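Side-chain contacts in magnesium and cobalt efflux protein (Bordetella parapertussis, PDB 3JTF), which probably plays a role in magnesium and cobalt transport, and binds AMP in the CBS domain pair that makes up this construct: residues B[4-7]-B[8-11]; B[57-60]-B[61-64]. One frame throughout, in Å; residues are numbered along the deposited sequence.

Contact 1. Residues B[4-7]-B[8-11]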
loop_
_atom_site.group_PDB
_atom_site.type_symbol
_atom_site.label_atom_id
_atom_site.label_comp_id
_atom_site.label_asym_id
_atom_site.label_seq_id
_atom_site.Cartn_x
_atom_site.Cartn_y
_atom_site.Cartn_z
ATOM N N GLU B 4 20.266 -18.634 -6.518
ATOM C CA GLU B 4 19.677 -17.518 -5.727
ATOM C C GLU B 4 18.193 -17.902 -5.462
ATOM O O GLU B 4 17.662 -18.801 -6.139
ATOM C CB GLU B 4 19.874 -16.205 -6.518
ATOM C CG GLU B 4 19.507 -14.893 -5.804
ATOM C CD GLU B 4 18.210 -14.263 -6.345
ATOM O OE1 GLU B 4 18.289 -13.370 -7.218
ATOM O OE2 GLU B 4 17.112 -14.667 -5.919
ATOM N N ARG B 5 17.531 -17.260 -4.493
ATOM C CA ARG B 5 16.171 -17.658 -4.094
ATOM C C ARG B 5 15.150 -17.446 -5.208
ATOM O O ARG B 5 15.371 -16.612 -6.111
ATOM C CB ARG B 5 15.684 -16.839 -2.900
ATOM C CG ARG B 5 16.605 -16.880 -1.736
ATOM C CD ARG B 5 15.875 -16.661 -0.463
ATOM N NE ARG B 5 16.692 -17.161 0.637
ATOM C CZ ARG B 5 16.465 -18.283 1.313
ATOM N NH1 ARG B 5 15.427 -19.073 1.020
ATOM N NH2 ARG B 5 17.293 -18.615 2.291
ATOM N N THR B 6 13.997 -18.109 -5.084
ATOM C CA THR B 6 12.910 -17.874 -6.017
ATOM C C THR B 6 11.598 -17.417 -5.350
ATOM O O THR B 6 11.410 -17.466 -4.123
ATOM C CB THR B 6 12.640 -19.103 -6.890
ATOM O OG1 THR B 6 11.980 -20.087 -6.111
ATOM C CG2 THR B 6 13.948 -19.694 -7.491
ATOM N N VAL B 7 10.695 -16.960 -6.195
ATOM C CA VAL B 7 9.371 -16.530 -5.761
ATOM C C VAL B 7 8.666 -17.568 -4.866
ATOM O O VAL B 7 8.049 -17.208 -3.868
ATOM C CB VAL B 7 8.504 -16.173 -6.989
ATOM C CG1 VAL B 7 7.005 -16.207 -6.654
ATOM C CG2 VAL B 7 8.931 -14.822 -7.489
ATOM N N ALA B 8 8.786 -18.843 -5.208
ATOM C CA ALA B 8 8.147 -19.909 -4.418
ATOM C C ALA B 8 8.515 -19.862 -2.931
ATOM O O ALA B 8 7.689 -20.195 -2.104
ATOM C CB ALA B 8 8.477 -21.311 -4.996
ATOM N N ASP B 9 9.742 -19.468 -2.600
ATOM C CA ASP B 9 10.195 -19.368 -1.200
ATOM C C ASP B 9 9.482 -18.256 -0.409
ATOM O O ASP B 9 9.453 -18.296 0.810
ATOM C CB ASP B 9 11.703 -19.032 -1.136
ATOM C CG ASP B 9 12.585 -20.106 -1.773
ATOM O OD1 ASP B 9 12.162 -21.276 -1.771
ATOM O OD2 ASP B 9 13.687 -19.772 -2.285
ATOM N N ILE B 10 8.970 -17.228 -1.076
ATOM C CA ILE B 10 8.438 -16.081 -0.322
ATOM C C ILE B 10 6.953 -15.761 -0.579
ATOM O O ILE B 10 6.381 -14.894 0.064
ATOM C CB ILE B 10 9.274 -14.807 -0.602
ATOM C CG1 ILE B 10 9.128 -14.373 -2.060
ATOM C CG2 ILE B 10 10.776 -15.055 -0.252
ATOM C CD1 ILE B 10 9.631 -12.952 -2.334
HETATM N N MSE B 11 6.325 -16.438 -1.520
HETATM C CA MSE B 11 4.968 -16.071 -1.885
HETATM C C MSE B 11 3.968 -16.314 -0.764
HETATM O O MSE B 11 4.128 -17.219 0.071
HETATM C CB MSE B 11 4.554 -16.842 -3.106
HETATM C CG MSE B 11 4.379 -18.304 -2.881
HETATM SE SE MSE B 11 3.970 -19.232 -4.571
HETATM C CE MSE B 11 3.897 -21.034 -3.744
#
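D9 OD2 is approached by two groups from the chain just before it, the backbone N-H of T6 and the guanidinium of R5. D9 accepts the T6 N-H as in one half of a capping box, at the short helix 7-10 in the N-terminal run of the CBS pair, packed on helices 87-96 and 117-126. The T6 N to D9 OD2 bond is 3.3 Å and nearly straight at 164°, with N-H coming from above the carboxylate plane. R5 contributes a long salt bridge, NH1 to D9 OD2 3.8 Å; the two planes stand 76° apart, so the groups cross rather than pair side by side. The stronger partner of R5 is D127, which takes its NE. With CG beside its backbone N (chi1 -62°), D9 turns its carboxylate back over the turn, while its own N-H bonds T6 O (D9 N to T6 O 3.0 Å). Backbone and side chain of D9 thus both bond T6. On the inner face V7 and I10 pack against helix 87-96, and I10 also meets D119, an AMP-binding residue on helix 117-126. V7 O accepts I10 N at 2.9 Å and, weakly, M11 N at 3.0 Å.

Contact 2. Residues B[57-60]-B[61-64]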
loop_
_atom_site.group_PDB
_atom_site.type_symbol
_atom_site.label_atom_id
_atom_site.label_comp_id
_atom_site.label_asym_id
_atom_site.label_seq_id
_atom_site.Cartn_x
_atom_site.Cartn_y
_atom_site.Cartn_z
ATOM N N ALA B 57 -8.227 -1.182 -3.793
ATOM C CA ALA B 57 -9.374 -0.803 -2.948
ATOM C C ALA B 57 -9.763 0.663 -3.081
ATOM O O ALA B 57 -10.946 0.972 -3.119
ATOM C CB ALA B 57 -9.071 -1.066 -1.490
ATOM N N LYS B 58 -8.768 1.538 -3.163
ATOM C CA LYS B 58 -9.019 2.962 -3.186
ATOM C C LYS B 58 -9.759 3.412 -4.461
ATOM O O LYS B 58 -10.471 4.430 -4.445
ATOM C CB LYS B 58 -7.718 3.747 -2.979
ATOM C CG LYS B 58 -6.771 3.755 -4.130
ATOM C CD LYS B 58 -5.447 4.489 -3.747
ATOM C CE LYS B 58 -5.310 5.861 -4.413
ATOM N NZ LYS B 58 -4.358 6.759 -3.607
ATOM N N ASP B 59 -9.645 2.633 -5.530
ATOM C CA ASP B 59 -10.416 2.900 -6.736
ATOM C C ASP B 59 -11.922 2.832 -6.529
ATOM O O ASP B 59 -12.684 3.473 -7.284
ATOM C CB ASP B 59 -9.973 1.991 -7.884
ATOM C CG ASP B 59 -8.679 2.476 -8.550
ATOM O OD1 ASP B 59 -8.460 3.692 -8.498
ATOM O OD2 ASP B 59 -7.921 1.669 -9.157
ATOM N N LEU B 60 -12.380 2.111 -5.515
ATOM C CA LEU B 60 -13.820 2.078 -5.272
ATOM C C LEU B 60 -14.358 3.452 -4.819
ATOM O O LEU B 60 -15.567 3.674 -4.848
ATOM C CB LEU B 60 -14.211 0.977 -4.274
ATOM C CG LEU B 60 -14.170 -0.473 -4.790
ATOM C CD1 LEU B 60 -14.667 -1.415 -3.696
ATOM C CD2 LEU B 60 -15.042 -0.623 -6.037
ATOM N N LEU B 61 -13.474 4.365 -4.417
ATOM C CA LEU B 61 -13.894 5.735 -4.099
ATOM C C LEU B 61 -14.469 6.465 -5.311
ATOM O O LEU B 61 -15.154 7.457 -5.154
ATOM C CB LEU B 61 -12.743 6.556 -3.530
ATOM C CG LEU B 61 -12.309 6.073 -2.152
ATOM C CD1 LEU B 61 -10.900 6.714 -1.826
ATOM C CD2 LEU B 61 -13.371 6.385 -1.101
ATOM N N ARG B 62 -14.176 5.978 -6.505
ATOM C CA ARG B 62 -14.775 6.537 -7.717
ATOM C C ARG B 62 -16.292 6.391 -7.800
ATOM O O ARG B 62 -16.924 7.047 -8.609
ATOM C CB ARG B 62 -14.129 5.908 -8.923
ATOM C CG ARG B 62 -12.676 6.262 -9.076
ATOM C CD ARG B 62 -12.073 5.412 -10.166
ATOM N NE ARG B 62 -10.622 5.522 -10.276
ATOM C CZ ARG B 62 -9.961 6.426 -10.996
ATOM N NH1 ARG B 62 -10.606 7.353 -11.676
ATOM N NH2 ARG B 62 -8.630 6.395 -11.030
ATOM N N TYR B 63 -16.883 5.519 -6.980
ATOM C CA TYR B 63 -18.351 5.450 -6.829
ATOM C C TYR B 63 -18.909 6.818 -6.509
ATOM O O TYR B 63 -20.029 7.141 -6.915
ATOM C CB TYR B 63 -18.765 4.479 -5.709
ATOM C CG TYR B 63 -20.264 4.390 -5.359
ATOM C CD1 TYR B 63 -21.129 3.541 -6.085
ATOM C CD2 TYR B 63 -20.812 5.102 -4.268
ATOM C CE1 TYR B 63 -22.494 3.416 -5.757
ATOM C CE2 TYR B 63 -22.207 4.985 -3.935
ATOM C CZ TYR B 63 -23.018 4.141 -4.683
ATOM O OH TYR B 63 -24.354 4.011 -4.380
HETATM N N MSE B 64 -18.129 7.635 -5.808
HETATM C CA MSE B 64 -18.584 8.983 -5.517
HETATM C C MSE B 64 -18.238 10.021 -6.589
HETATM O O MSE B 64 -18.528 11.198 -6.403
HETATM C CB MSE B 64 -18.058 9.371 -4.136
HETATM C CG MSE B 64 -18.580 8.327 -3.055
HETATM SE SE MSE B 64 -18.183 9.013 -1.335
HETATM C CE MSE B 64 -16.424 8.103 -1.332
#
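D59 carries CG beside its backbone N (chi1 -79°), and R62 sets its own CG in the same relation before running extended out to NE; the two side chains therefore lie alongside each other and point the same way. They stand three residues apart on the 3-10 turns of 57-64, in the first CBS domain just after strand 51-56. D59 OD1 meets the edge of the guanidinium, near its plane, at R62 NE (3.3 Å). That bond is straight, 167° at the hydrogen, but weak for its length. R62 NH2 stays farther, 3.7 Å from D59 OD1, and the carboxylate and guanidinium planes are 53° apart, so the geometry is that of a single-point salt bridge rather than a two-pronged one.

The backbone explains the spacing. R62 N bonds D59 O at 3.0 Å, and L61 N to K58 O and Y63 N to L60 O repeat the i to i+3 pattern of a 3-10 helix. Beyond its N-H, R62 also rests its aliphatic part on D59 O, with CG 3.3 Å from that oxygen. L61 does likewise over K58 O, which its CB approaches to 3.2 Å.

The remaining faces are turned to the rest of the chain and to the second subunit. The A57 backbone bonds S39, an AMP-binding residue, so the run starts beside the nucleotide pocket. L60 packs on L30 and I33 of helix 26-35 and on L61 of the second subunit, whereas K58 sends NZ to the carbonyls of I33, T36 and H38 of that subunit. Its buried ammonium is thus met by three carbonyl oxygens across the dimer interface.

With a weak bond at one carboxylate oxygen, the D59-R62 bridge probably adds only modestly to a turn that its backbone bonds already define.

How the contacts relate
Contact 1 comes first along the chain and contact 2 follows, each formed by a continuous run of residues. Their centres lie about 33 Å apart, on opposite sides of the chain's centre, and their nearest atoms are about 20 Å apart. AMP sits between them: I10 of contact 1 is about 8 Å from the nucleotide and A57 of contact 2 about 9 Å, side chain to ligand. Residues 4-11 pack on helices 87-96 and 117-126, within the second CBS domain, whereas 57-64 belongs to the first and packs on helices 26-35 and 71-74. Among the protein chains of the assembly, contact 1 packs only within its own, while contact 2 also packs across the dimer interface.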